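Local coordinates for protein sorbitol dehydrogenase (Gluconobacter oxydans, PDB 5ITG) that probably oxidises D-sorbitol to L-sorbose with a nicotinamide cofactor, as an NAD(P)-dependent member of the mannitol dehydrogenase family, at residues Ile295-Phe307 with Gly377-Val389. Sequence-based numbering, arbitrary orientation.
Sequences IRMLNAGHVMLCF and GCSKVQVFWTETV
Phe384 and Trp385 are successive knobs of helix 377-394 that fill neighbouring holes in helix 288-312; small Ala300 lines both holes and lets the backbones come close, its CA 4.8 Å from Phe384 CA. The flat Phe384 ring receives Asn299 CB over its centre, 3.3 Å from the centroid, a CH-pi contact almost along the ring normal. Trp385 starts away from the other helix, but with CG anti to its carbonyl carbon (chi1 -72°) the long indole swings back among Ala300, Val303, Met304 and Phe307. There Trp385 NE1 donates a nearly straight 3.2 Å hydrogen bond to Ala300 O, which also accepts from Met304 N on the opposite face of its carbonyl plane. Phe307 turns its edge to the indole face, and Gly377, lacking a side chain, leaves room for Phe307 CZ.

The Arg296 end is more polar and water-mediated, with partly exposed Glu387 at its rim. Arg296 NH2 donates a 2.9 Å hydrogen bond to Thr388 OG1 in the guanidinium plane, NH1 binds Thr341 O, and Glu387 CG covers one face. One water links Thr388 N to Phe384 O; another joins Arg296 O to Thr388 OG1. Segments 295-307 and 377-389 cross at -128° in knobs-into-holes packing within the all-helical C-terminal domain of the mannitol dehydrogenase family.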
ATOM      1  N   ILE A 295       4.579   2.062   9.848  1.00 13.08           N
ATOM      2  CA  ILE A 295       5.506   3.147   9.543  1.00 13.55           C
ATOM      3  C   ILE A 295       6.823   3.059  10.325  1.00 13.99           C
ATOM      4  O   ILE A 295       7.916   3.130   9.746  1.00 11.52           O
ATOM      5  CB  ILE A 295       4.853   4.521   9.844  1.00 13.71           C
ATOM      6  CG1 ILE A 295       3.754   4.809   8.816  1.00 16.06           C
ATOM      7  CG2 ILE A 295       5.904   5.634   9.828  1.00 14.46           C
ATOM      8  CD1 ILE A 295       2.914   6.015   9.176  1.00 17.10           C
ATOM      9  N   ARG A 296       6.717   2.876  11.639  1.00 12.33           N
ATOM     10  CA  ARG A 296       7.903   2.872  12.482  1.00 11.75           C
ATOM     11  C   ARG A 296       8.696   1.579  12.614  1.00 11.62           C
ATOM     12  O   ARG A 296       9.820   1.596  13.137  1.00 12.16           O
ATOM     13  CB  ARG A 296       7.535   3.411  13.869  1.00 10.29           C
ATOM     14  CG  ARG A 296       6.993   4.854  13.825  1.00 11.77           C
ATOM     15  CD  ARG A 296       6.666   5.364  15.221  1.00  7.12           C
ATOM     16  NE  ARG A 296       7.838   5.274  16.077  1.00 11.99           N
ATOM     17  CZ  ARG A 296       7.799   5.185  17.406  1.00 14.85           C
ATOM     18  NH1 ARG A 296       6.632   5.177  18.053  1.00  9.92           N
ATOM     19  NH2 ARG A 296       8.931   5.087  18.090  1.00 11.95           N
HETATM   20  N   MSE A 297       8.125   0.468  12.157  1.00 12.25           N
HETATM   21  CA  MSE A 297       8.829  -0.813  12.195  1.00 13.76           C
HETATM   22  C   MSE A 297       9.125  -1.345  10.785  1.00 12.41           C
HETATM   23  O   MSE A 297      10.275  -1.626  10.475  1.00 15.41           O
HETATM   24  CB  MSE A 297       8.034  -1.845  12.997  1.00 13.32           C
HETATM   25  CG  MSE A 297       8.034  -1.566  14.501  1.00 17.17           C
HETATM   26 SE   MSE A 297       7.244  -3.005  15.496  0.85 26.60          SE
HETATM   27  CE  MSE A 297       8.692  -4.287  15.294  1.00 14.72           C
ATOM     28  N   LEU A 298       8.108  -1.464   9.928  1.00 11.31           N
ATOM     29  CA  LEU A 298       8.338  -1.979   8.576  1.00 11.14           C
ATOM     30  C   LEU A 298       9.068  -0.974   7.683  1.00 13.85           C
ATOM     31  O   LEU A 298      10.141  -1.273   7.150  1.00 10.18           O
ATOM     32  CB  LEU A 298       7.020  -2.389   7.901  1.00 12.75           C
ATOM     33  CG  LEU A 298       7.169  -2.942   6.471  1.00 12.70           C
ATOM     34  CD1 LEU A 298       7.773  -4.322   6.520  1.00 12.16           C
ATOM     35  CD2 LEU A 298       5.818  -2.993   5.778  1.00 17.32           C
ATOM     36  N   ASN A 299       8.489   0.216   7.525  1.00 13.04           N
ATOM     37  CA  ASN A 299       9.089   1.251   6.683  1.00 13.06           C
ATOM     38  C   ASN A 299      10.421   1.742   7.252  1.00 13.65           C
ATOM     39  O   ASN A 299      11.412   1.872   6.524  1.00 14.07           O
ATOM     40  CB  ASN A 299       8.111   2.428   6.514  1.00 13.43           C
ATOM     41  CG  ASN A 299       6.774   2.000   5.923  1.00 16.75           C
ATOM     42  OD1 ASN A 299       6.699   1.057   5.128  1.00 19.66           O
ATOM     43  ND2 ASN A 299       5.715   2.702   6.295  1.00 15.82           N
ATOM     44  N   ALA A 300      10.440   2.021   8.553  1.00 11.55           N
ATOM     45  CA  ALA A 300      11.650   2.472   9.226  1.00 12.41           C
ATOM     46  C   ALA A 300      12.727   1.395   9.125  1.00 12.05           C
ATOM     47  O   ALA A 300      13.907   1.701   8.932  1.00  9.64           O
ATOM     48  CB  ALA A 300      11.355   2.764  10.709  1.00  7.34           C
ATOM     49  N   GLY A 301      12.312   0.140   9.285  1.00 14.15           N
ATOM     50  CA  GLY A 301      13.260  -0.967   9.216  1.00 13.04           C
ATOM     51  C   GLY A 301      13.818  -1.141   7.818  1.00 13.34           C
ATOM     52  O   GLY A 301      14.982  -1.501   7.640  1.00 13.02           O
ATOM     53  N   HIS A 302      12.981  -0.889   6.819  1.00 13.92           N
ATOM     54  CA  HIS A 302      13.399  -1.020   5.432  1.00 15.07           C
ATOM     55  C   HIS A 302      14.587  -0.096   5.145  1.00 14.31           C
ATOM     56  O   HIS A 302      15.575  -0.528   4.558  1.00 14.57           O
ATOM     57  CB  HIS A 302      12.225  -0.697   4.498  1.00 15.61           C
ATOM     58  CG  HIS A 302      12.030  -1.705   3.407  1.00 18.91           C
ATOM     59  ND1 HIS A 302      10.846  -1.831   2.716  1.00 20.37           N
ATOM     60  CD2 HIS A 302      12.863  -2.649   2.906  1.00 19.13           C
ATOM     61  CE1 HIS A 302      10.954  -2.813   1.837  1.00 21.43           C
ATOM     62  NE2 HIS A 302      12.169  -3.326   1.933  1.00 20.19           N
ATOM     63  N   VAL A 303      14.514   1.162   5.573  1.00 14.89           N
ATOM     64  CA  VAL A 303      15.633   2.062   5.316  1.00 14.79           C
ATOM     65  C   VAL A 303      16.811   1.847   6.256  1.00 16.74           C
ATOM     66  O   VAL A 303      17.953   2.100   5.872  1.00 15.23           O
ATOM     67  CB  VAL A 303      15.220   3.550   5.340  1.00 15.75           C
ATOM     68  CG1 VAL A 303      14.368   3.858   4.110  1.00 16.43           C
ATOM     69  CG2 VAL A 303      14.472   3.881   6.613  1.00 14.78           C
HETATM   70  N   MSE A 304      16.552   1.380   7.477  1.00 14.35           N
HETATM   71  CA  MSE A 304      17.654   1.123   8.409  1.00 16.28           C
HETATM   72  C   MSE A 304      18.503  -0.012   7.843  1.00 17.05           C
HETATM   73  O   MSE A 304      19.701  -0.131   8.131  1.00 17.41           O
HETATM   74  CB  MSE A 304      17.125   0.738   9.795  1.00 16.31           C
HETATM   75  CG  MSE A 304      18.209   0.337  10.784  1.00 17.03           C
HETATM   76 SE   MSE A 304      19.563   1.706  11.115  0.94 25.90          SE
HETATM   77  CE  MSE A 304      18.572   2.813  12.367  1.00 20.64           C
ATOM     78  N   LEU A 305      17.873  -0.845   7.025  1.00 16.77           N
ATOM     79  CA  LEU A 305      18.571  -1.952   6.389  1.00 17.25           C
ATOM     80  C   LEU A 305      19.262  -1.489   5.102  1.00 18.08           C
ATOM     81  O   LEU A 305      20.450  -1.748   4.881  1.00 16.25           O
ATOM     82  CB  LEU A 305      17.582  -3.065   6.026  1.00 17.40           C
ATOM     83  CG  LEU A 305      18.171  -4.253   5.253  1.00 18.94           C
ATOM     84  CD1 LEU A 305      19.053  -5.086   6.186  1.00 22.59           C
ATOM     85  CD2 LEU A 305      17.055  -5.115   4.690  1.00 20.80           C
ATOM     86  N   CYS A 306      18.515  -0.785   4.259  1.00 16.41           N
ATOM     87  CA  CYS A 306      19.047  -0.373   2.966  1.00 18.27           C
ATOM     88  C   CYS A 306      20.067   0.746   2.903  1.00 15.74           C
ATOM     89  O   CYS A 306      20.907   0.735   2.012  1.00 18.09           O
ATOM     90  CB  CYS A 306      17.893  -0.091   2.000  1.00 18.62           C
ATOM     91  SG  CYS A 306      16.944  -1.591   1.576  1.00 26.33           S
ATOM     92  N   PHE A 307      20.025   1.708   3.823  1.00 16.64           N
ATOM     93  CA  PHE A 307      21.016   2.772   3.770  1.00 16.68           C
ATOM     94  C   PHE A 307      22.424   2.186   3.969  1.00 18.32           C
ATOM     95  O   PHE A 307      23.331   2.445   3.168  1.00 20.17           O
ATOM     96  CB  PHE A 307      20.726   3.868   4.813  1.00 15.95           C
ATOM     97  CG  PHE A 307      19.491   4.700   4.516  1.00 15.52           C
ATOM     98  CD1 PHE A 307      19.032   4.868   3.211  1.00 14.75           C
ATOM     99  CD2 PHE A 307      18.828   5.374   5.542  1.00 16.38           C
ATOM    100  CE1 PHE A 307      17.938   5.690   2.928  1.00 15.82           C
ATOM    101  CE2 PHE A 307      17.725   6.206   5.265  1.00 14.22           C
ATOM    102  CZ  PHE A 307      17.284   6.361   3.960  1.00 15.24           C
ATOM    103  N   GLY A 377      14.871   9.363   0.136  1.00 18.90           N
ATOM    104  CA  GLY A 377      15.281   9.044   1.490  1.00 21.29           C
ATOM    105  C   GLY A 377      14.975  10.133   2.501  1.00 22.96           C
ATOM    106  O   GLY A 377      14.749   9.851   3.677  1.00 21.67           O
ATOM    107  N   CYS A 378      14.965  11.383   2.050  1.00 23.46           N
ATOM    108  CA  CYS A 378      14.679  12.504   2.942  1.00 23.30           C
ATOM    109  C   CYS A 378      13.264  12.420   3.511  1.00 22.56           C
ATOM    110  O   CYS A 378      13.062  12.531   4.726  1.00 22.65           O
ATOM    111  CB  CYS A 378      14.843  13.831   2.201  1.00 22.58           C
ATOM    112  SG  CYS A 378      14.372  15.268   3.194  1.00 24.30           S
ATOM    113  N   SER A 379      12.289  12.240   2.625  1.00 21.74           N
ATOM    114  CA  SER A 379      10.892  12.139   3.028  1.00 21.82           C
ATOM    115  C   SER A 379      10.664  10.884   3.863  1.00 19.76           C
ATOM    116  O   SER A 379       9.831  10.873   4.776  1.00 16.53           O
ATOM    117  CB  SER A 379       9.978  12.092   1.800  1.00 20.37           C
ATOM    118  OG  SER A 379      10.166  13.230   0.977  1.00 21.81           O
ATOM    119  N   LYS A 380      11.400   9.826   3.546  1.00 17.93           N
ATOM    120  CA  LYS A 380      11.250   8.574   4.275  1.00 19.42           C
ATOM    121  C   LYS A 380      11.795   8.709   5.687  1.00 17.95           C
ATOM    122  O   LYS A 380      11.179   8.240   6.639  1.00 18.78           O
ATOM    123  CB  LYS A 380      11.925   7.432   3.506  1.00 18.89           C
ATOM    124  CG  LYS A 380      11.110   7.014   2.285  1.00 22.31           C
ATOM    125  CD  LYS A 380      11.791   5.986   1.401  1.00 23.22           C
ATOM    126  CE  LYS A 380      10.879   5.627   0.227  1.00 24.32           C
ATOM    127  NZ  LYS A 380      11.582   4.867  -0.837  1.00 22.64           N
ATOM    128  N   VAL A 381      12.936   9.371   5.824  1.00 16.39           N
ATOM    129  CA  VAL A 381      13.523   9.592   7.136  1.00 17.25           C
ATOM    130  C   VAL A 381      12.562  10.456   7.957  1.00 17.11           C
ATOM    131  O   VAL A 381      12.291  10.164   9.118  1.00 16.09           O
ATOM    132  CB  VAL A 381      14.889  10.299   7.018  1.00 16.61           C
ATOM    133  CG1 VAL A 381      15.339  10.805   8.373  1.00 18.18           C
ATOM    134  CG2 VAL A 381      15.921   9.324   6.447  1.00 16.67           C
ATOM    135  N   GLN A 382      12.036  11.513   7.342  1.00 16.06           N
ATOM    136  CA  GLN A 382      11.108  12.395   8.039  1.00 15.33           C
ATOM    137  C   GLN A 382       9.884  11.630   8.538  1.00 15.63           C
ATOM    138  O   GLN A 382       9.504  11.739   9.701  1.00 16.77           O
ATOM    139  CB  GLN A 382      10.645  13.526   7.118  1.00 17.15           C
ATOM    140  CG  GLN A 382      11.758  14.440   6.629  1.00 17.25           C
ATOM    141  CD  GLN A 382      11.240  15.502   5.672  1.00 21.88           C
ATOM    142  OE1 GLN A 382      10.348  15.238   4.867  1.00 19.95           O
ATOM    143  NE2 GLN A 382      11.813  16.702   5.742  1.00 22.00           N
ATOM    144  N   VAL A 383       9.267  10.845   7.668  1.00 13.64           N
ATOM    145  CA  VAL A 383       8.079  10.109   8.081  1.00 14.58           C
ATOM    146  C   VAL A 383       8.333   8.864   8.936  1.00 15.97           C
ATOM    147  O   VAL A 383       7.674   8.672   9.959  1.00 15.52           O
ATOM    148  CB  VAL A 383       7.223   9.718   6.854  1.00 15.50           C
ATOM    149  CG1 VAL A 383       5.968   8.962   7.305  1.00 14.34           C
ATOM    150  CG2 VAL A 383       6.822  10.985   6.077  1.00 14.98           C
ATOM    151  N   PHE A 384       9.296   8.034   8.547  1.00 16.86           N
ATOM    152  CA  PHE A 384       9.549   6.788   9.284  1.00 15.61           C
ATOM    153  C   PHE A 384      10.381   6.855  10.561  1.00 15.63           C
ATOM    154  O   PHE A 384      10.185   6.039  11.467  1.00 14.85           O
ATOM    155  CB  PHE A 384      10.226   5.740   8.379  1.00 14.13           C
ATOM    156  CG  PHE A 384       9.657   5.649   6.986  1.00 16.86           C
ATOM    157  CD1 PHE A 384       8.330   5.964   6.723  1.00 15.81           C
ATOM    158  CD2 PHE A 384      10.449   5.182   5.945  1.00 15.69           C
ATOM    159  CE1 PHE A 384       7.811   5.813   5.445  1.00 19.10           C
ATOM    160  CE2 PHE A 384       9.935   5.027   4.666  1.00 16.69           C
ATOM    161  CZ  PHE A 384       8.616   5.343   4.414  1.00 16.27           C
ATOM    162  N   TRP A 385      11.316   7.800  10.642  1.00 14.57           N
ATOM    163  CA  TRP A 385      12.211   7.864  11.797  1.00 15.70           C
ATOM    164  C   TRP A 385      11.989   8.942  12.862  1.00 14.90           C
ATOM    165  O   TRP A 385      12.430   8.774  14.000  1.00 15.73           O
ATOM    166  CB  TRP A 385      13.661   8.001  11.315  1.00 15.71           C
ATOM    167  CG  TRP A 385      14.290   6.771  10.688  1.00 15.23           C
ATOM    168  CD1 TRP A 385      13.707   5.559  10.462  1.00 12.85           C
ATOM    169  CD2 TRP A 385      15.645   6.656  10.235  1.00 12.02           C
ATOM    170  NE1 TRP A 385      14.618   4.688   9.899  1.00 10.02           N
ATOM    171  CE2 TRP A 385      15.815   5.338   9.747  1.00 13.98           C
ATOM    172  CE3 TRP A 385      16.734   7.540  10.198  1.00 11.80           C
ATOM    173  CZ2 TRP A 385      17.031   4.883   9.228  1.00 12.66           C
ATOM    174  CZ3 TRP A 385      17.947   7.088   9.684  1.00 12.07           C
ATOM    175  CH2 TRP A 385      18.086   5.770   9.205  1.00 12.07           C
ATOM    176  N   THR A 386      11.318  10.032  12.512  1.00 14.20           N
ATOM    177  CA  THR A 386      11.139  11.137  13.458  1.00 14.71           C
ATOM    178  C   THR A 386      10.621  10.794  14.858  1.00 13.01           C
ATOM    179  O   THR A 386      11.215  11.209  15.854  1.00 16.05           O
ATOM    180  CB  THR A 386      10.253  12.245  12.840  1.00 14.24           C
ATOM    181  OG1 THR A 386      10.923  12.794  11.697  1.00 18.88           O
ATOM    182  CG2 THR A 386      10.001  13.366  13.854  1.00 14.93           C
ATOM    183  N   GLU A 387       9.523  10.056  14.957  1.00 14.42           N
ATOM    184  CA  GLU A 387       8.994   9.721  16.281  1.00 15.77           C
ATOM    185  C   GLU A 387      10.025   8.963  17.130  1.00 16.00           C
ATOM    186  O   GLU A 387      10.230   9.280  18.304  1.00 16.32           O
ATOM    187  CB  GLU A 387       7.710   8.900  16.151  1.00 17.17           C
ATOM    188  CG  GLU A 387       7.082   8.453  17.485  1.00 19.53           C
ATOM    189  CD  GLU A 387       6.594   9.607  18.344  1.00 24.03           C
ATOM    190  OE1 GLU A 387       5.856  10.469  17.823  1.00 26.26           O
ATOM    191  OE2 GLU A 387       6.936   9.642  19.548  1.00 25.66           O
ATOM    192  N   THR A 388      10.685   7.976  16.534  1.00 14.29           N
ATOM    193  CA  THR A 388      11.688   7.197  17.262  1.00 14.19           C
ATOM    194  C   THR A 388      12.838   8.069  17.771  1.00 14.40           C
ATOM    195  O   THR A 388      13.306   7.899  18.903  1.00 14.32           O
ATOM    196  CB  THR A 388      12.215   6.045  16.393  1.00 11.23           C
ATOM    197  OG1 THR A 388      11.172   5.071  16.247  1.00 14.46           O
ATOM    198  CG2 THR A 388      13.441   5.384  17.029  1.00 14.49           C
ATOM    199  N   VAL A 389      13.281   9.013  16.951  1.00 14.10           N
ATOM    200  CA  VAL A 389      14.346   9.921  17.364  1.00 14.32           C
ATOM    201  C   VAL A 389      13.854  10.866  18.467  1.00 14.83           C
ATOM    202  O   VAL A 389      14.528  11.045  19.482  1.00 15.84           O
ATOM    203  CB  VAL A 389      14.863  10.761  16.164  1.00 15.52           C
ATOM    204  CG1 VAL A 389      15.853  11.827  16.646  1.00 15.35           C
ATOM    205  CG2 VAL A 389      15.538   9.843  15.156  1.00 17.29           C
TER
HETATM  206  O   HOH W   1       9.722   6.808  13.968  1.00 13.54           O
HETATM  207  O   HOH W   2      11.339   3.988  13.829  1.00 14.54           O